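Local coordinates for XRE-family like protein (Pseudomonas syringae pv. tomato, PDB 3F6W) that probably binds DNA through a helix-turn-helix domain of the XRE family of transcriptional regulators, at residues E58-C63 and D69-L74. Sequence-based numbering, arbitrary orientation.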
ATOM      1  N   GLU A  58      -9.845  -1.601 -19.641  1.00 18.26           N
ATOM      2  CA  GLU A  58     -10.906  -2.386 -19.012  1.00 11.22           C
ATOM      3  C   GLU A  58     -11.513  -1.630 -17.843  1.00 12.20           C
ATOM      4  O   GLU A  58     -12.738  -1.641 -17.654  1.00 15.31           O
ATOM      5  CB  GLU A  58     -10.366  -3.742 -18.548  1.00 10.43           C
ATOM      6  CG  GLU A  58      -9.744  -4.535 -19.689  1.00 13.55           C
ATOM      7  CD  GLU A  58      -8.919  -5.714 -19.232  1.00 20.63           C
ATOM      8  OE1 GLU A  58      -8.379  -5.685 -18.093  1.00 15.12           O
ATOM      9  OE2 GLU A  58      -8.823  -6.681 -20.024  1.00 19.93           O
ATOM     10  N   PHE A  59     -10.651  -0.963 -17.077  1.00 13.76           N
ATOM     11  CA  PHE A  59     -11.082  -0.173 -15.922  1.00 16.89           C
ATOM     12  C   PHE A  59     -12.077   0.912 -16.325  1.00 16.46           C
ATOM     13  O   PHE A  59     -13.133   1.067 -15.693  1.00 16.91           O
ATOM     14  CB  PHE A  59      -9.866   0.449 -15.213  1.00 14.78           C
ATOM     15  CG  PHE A  59     -10.230   1.455 -14.147  1.00 14.81           C
ATOM     16  CD1 PHE A  59     -10.639   1.033 -12.896  1.00 16.61           C
ATOM     17  CD2 PHE A  59     -10.173   2.824 -14.411  1.00 13.60           C
ATOM     18  CE1 PHE A  59     -10.970   1.967 -11.914  1.00 17.56           C
ATOM     19  CE2 PHE A  59     -10.512   3.759 -13.439  1.00 17.04           C
ATOM     20  CZ  PHE A  59     -10.910   3.329 -12.191  1.00 19.80           C
HETATM   21  N   MSE A  60     -11.745   1.684 -17.360  1.00 11.82           N
HETATM   22  CA  MSE A  60     -12.684   2.699 -17.809  1.00 23.85           C
HETATM   23  C   MSE A  60     -14.042   2.062 -18.110  1.00 19.63           C
HETATM   24  O   MSE A  60     -15.074   2.577 -17.684  1.00 17.59           O
HETATM   25  CB  MSE A  60     -12.141   3.479 -19.015  1.00 17.49           C
HETATM   26  CG  MSE A  60     -10.958   4.385 -18.672  1.00 19.78           C
HETATM   27 SE   MSE A  60     -10.577   5.666 -20.106  0.60 27.12          SE
HETATM   28  CE  MSE A  60      -9.982   4.397 -21.474  0.60 19.73           C
ATOM     29  N   ASP A  61     -14.048   0.933 -18.823  1.00 16.17           N
ATOM     30  CA  ASP A  61     -15.315   0.324 -19.258  1.00 15.85           C
ATOM     31  C   ASP A  61     -16.092  -0.240 -18.065  1.00 21.50           C
ATOM     32  O   ASP A  61     -17.328  -0.181 -18.013  1.00 18.21           O
ATOM     33  CB  ASP A  61     -15.065  -0.806 -20.275  1.00 16.71           C
ATOM     34  CG  ASP A  61     -14.473  -0.304 -21.602  1.00 21.37           C
ATOM     35  OD1 ASP A  61     -14.408   0.927 -21.833  1.00 17.12           O
ATOM     36  OD2 ASP A  61     -14.055  -1.158 -22.417  1.00 18.02           O
ATOM     37  N   PHE A  62     -15.349  -0.805 -17.120  1.00 14.33           N
ATOM     38  CA  PHE A  62     -15.910  -1.391 -15.901  1.00 15.32           C
ATOM     39  C   PHE A  62     -16.661  -0.289 -15.152  1.00 21.33           C
ATOM     40  O   PHE A  62     -17.824  -0.453 -14.764  1.00 20.70           O
ATOM     41  CB  PHE A  62     -14.745  -1.934 -15.060  1.00 15.82           C
ATOM     42  CG  PHE A  62     -15.140  -2.903 -13.968  1.00 19.00           C
ATOM     43  CD1 PHE A  62     -14.972  -4.269 -14.137  1.00 24.94           C
ATOM     44  CD2 PHE A  62     -15.608  -2.434 -12.744  1.00 30.76           C
ATOM     45  CE1 PHE A  62     -15.300  -5.159 -13.115  1.00 18.59           C
ATOM     46  CE2 PHE A  62     -15.934  -3.314 -11.721  1.00 21.28           C
ATOM     47  CZ  PHE A  62     -15.782  -4.678 -11.908  1.00 20.63           C
ATOM     48  N   CYS A  63     -15.995   0.846 -14.978  1.00 15.92           N
ATOM     49  CA  CYS A  63     -16.598   2.012 -14.334  1.00 16.91           C
ATOM     50  C   CYS A  63     -17.874   2.479 -15.038  1.00 20.68           C
ATOM     51  O   CYS A  63     -18.921   2.676 -14.398  1.00 19.14           O
ATOM     52  CB  CYS A  63     -15.589   3.165 -14.277  1.00 18.04           C
ATOM     53  SG  CYS A  63     -14.284   2.942 -13.020  1.00 19.07           S
ATOM     54  N   ASP A  69     -17.774   7.488 -12.641  1.00 26.06           N
ATOM     55  CA  ASP A  69     -16.787   8.209 -13.440  1.00 18.83           C
ATOM     56  C   ASP A  69     -15.377   7.682 -13.150  1.00 19.45           C
ATOM     57  O   ASP A  69     -14.886   7.799 -12.027  1.00 24.76           O
ATOM     58  CB  ASP A  69     -16.879   9.708 -13.118  1.00 26.26           C
ATOM     59  CG  ASP A  69     -15.936  10.559 -13.950  1.00 38.66           C
ATOM     60  OD1 ASP A  69     -14.955  10.029 -14.505  1.00 32.68           O
ATOM     61  OD2 ASP A  69     -16.177  11.782 -14.044  1.00 39.32           O
ATOM     62  N   PRO A  70     -14.722   7.086 -14.162  1.00 18.06           N
ATOM     63  CA  PRO A  70     -13.393   6.496 -13.929  1.00 17.46           C
ATOM     64  C   PRO A  70     -12.346   7.540 -13.550  1.00 21.65           C
ATOM     65  O   PRO A  70     -11.493   7.259 -12.716  1.00 17.68           O
ATOM     66  CB  PRO A  70     -13.047   5.852 -15.290  1.00 21.13           C
ATOM     67  CG  PRO A  70     -13.942   6.560 -16.283  1.00 17.73           C
ATOM     68  CD  PRO A  70     -15.227   6.756 -15.504  1.00 19.31           C
ATOM     69  N   TYR A  71     -12.406   8.719 -14.159  1.00 18.74           N
ATOM     70  CA  TYR A  71     -11.454   9.774 -13.835  1.00 20.03           C
ATOM     71  C   TYR A  71     -11.598  10.196 -12.372  1.00 21.52           C
ATOM     72  O   TYR A  71     -10.607  10.437 -11.683  1.00 23.90           O
ATOM     73  CB  TYR A  71     -11.649  10.990 -14.757  1.00 19.38           C
ATOM     74  CG  TYR A  71     -11.374  10.696 -16.216  1.00 21.27           C
ATOM     75  CD1 TYR A  71     -10.118  10.921 -16.769  1.00 35.23           C
ATOM     76  CD2 TYR A  71     -12.373  10.197 -17.042  1.00 23.13           C
ATOM     77  CE1 TYR A  71      -9.867  10.654 -18.101  1.00 34.16           C
ATOM     78  CE2 TYR A  71     -12.126   9.915 -18.376  1.00 24.75           C
ATOM     79  CZ  TYR A  71     -10.879  10.145 -18.894  1.00 28.40           C
ATOM     80  OH  TYR A  71     -10.645   9.877 -20.213  1.00 26.88           O
ATOM     81  N   ALA A  72     -12.841  10.290 -11.910  1.00 28.34           N
ATOM     82  CA  ALA A  72     -13.114  10.688 -10.539  1.00 25.33           C
ATOM     83  C   ALA A  72     -12.654   9.618  -9.552  1.00 23.90           C
ATOM     84  O   ALA A  72     -12.129   9.934  -8.484  1.00 21.34           O
ATOM     85  CB  ALA A  72     -14.599  10.991 -10.350  1.00 25.75           C
ATOM     86  N   LEU A  73     -12.857   8.350  -9.895  1.00 19.47           N
ATOM     87  CA  LEU A  73     -12.443   7.280  -8.992  1.00 18.88           C
ATOM     88  C   LEU A  73     -10.924   7.290  -8.853  1.00 17.13           C
ATOM     89  O   LEU A  73     -10.388   7.215  -7.748  1.00 21.47           O
ATOM     90  CB  LEU A  73     -12.938   5.908  -9.482  1.00 18.59           C
ATOM     91  CG  LEU A  73     -13.028   4.813  -8.409  1.00 36.80           C
ATOM     92  CD1 LEU A  73     -13.533   3.504  -8.999  1.00 22.28           C
ATOM     93  CD2 LEU A  73     -11.709   4.592  -7.694  1.00 84.06           C
ATOM     94  N   LEU A  74     -10.221   7.408  -9.974  1.00 19.74           N
ATOM     95  CA  LEU A  74      -8.765   7.470  -9.914  1.00 18.54           C
ATOM     96  C   LEU A  74      -8.273   8.655  -9.071  1.00 21.46           C
ATOM     97  O   LEU A  74      -7.310   8.533  -8.311  1.00 17.70           O
ATOM     98  CB  LEU A  74      -8.184   7.561 -11.317  1.00 14.06           C
ATOM     99  CG  LEU A  74      -8.319   6.253 -12.090  1.00 18.87           C
ATOM    100  CD1 LEU A  74      -7.794   6.442 -13.491  1.00 21.45           C
ATOM    101  CD2 LEU A  74      -7.560   5.142 -11.368  1.00 26.06           C
TER
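In this all-helical XRE-type helix-turn-helix domain, the last two helices, 56-66 and 70-78, meet across a short turn, and Phe-59, Cys-63 and Pro-70 form the centre of their joint. The two short helical segments run at 109° to each other with axes 9.9 Å apart, and the closest CA atoms are those of Met-60 and Pro-70, 5.5 Å apart. Phe-59, with CG anti to the backbone N (chi1 171°), reaches across to the start of helix 70-78. There its CE2 corner lies 3.6 Å from Leu-74 CG, at the border of the contact, while Pro-70 O sits at the ring edge, near the ring plane, 3.7 Å from CE2. Cys-63, one turn on, lays SG over one face of the same ring, displaced toward the rim; that sulfur also rests 3.8 Å from Pro-70 CA. Pro-70 CB lies 3.8 Å from both Phe-59 CE2 and Cys-63 CB, and Pro-70 CD also touches Cys-63 CB. Deeper in, Leu-73 CD1 approaches both Phe-59 CZ and Cys-63 SG, and Leu-73 and Phe-59 continue into the hydrophobic core by packing on Leu-15 of helix 3-26. At the outer border, the selenium of selenomethionine Met-60 makes an oblique Met-aromatic contact with Tyr-71, 5.4 Å from the ring centroid. Asp-69 N-caps helix 70-78, its OD1 accepting weak bonds from the backbone N of Tyr-71 and of Ala-72. No hydrogen bond joins the two segments; across them the contact is van der Waals packing, which probably helps to hold the helices at their angle.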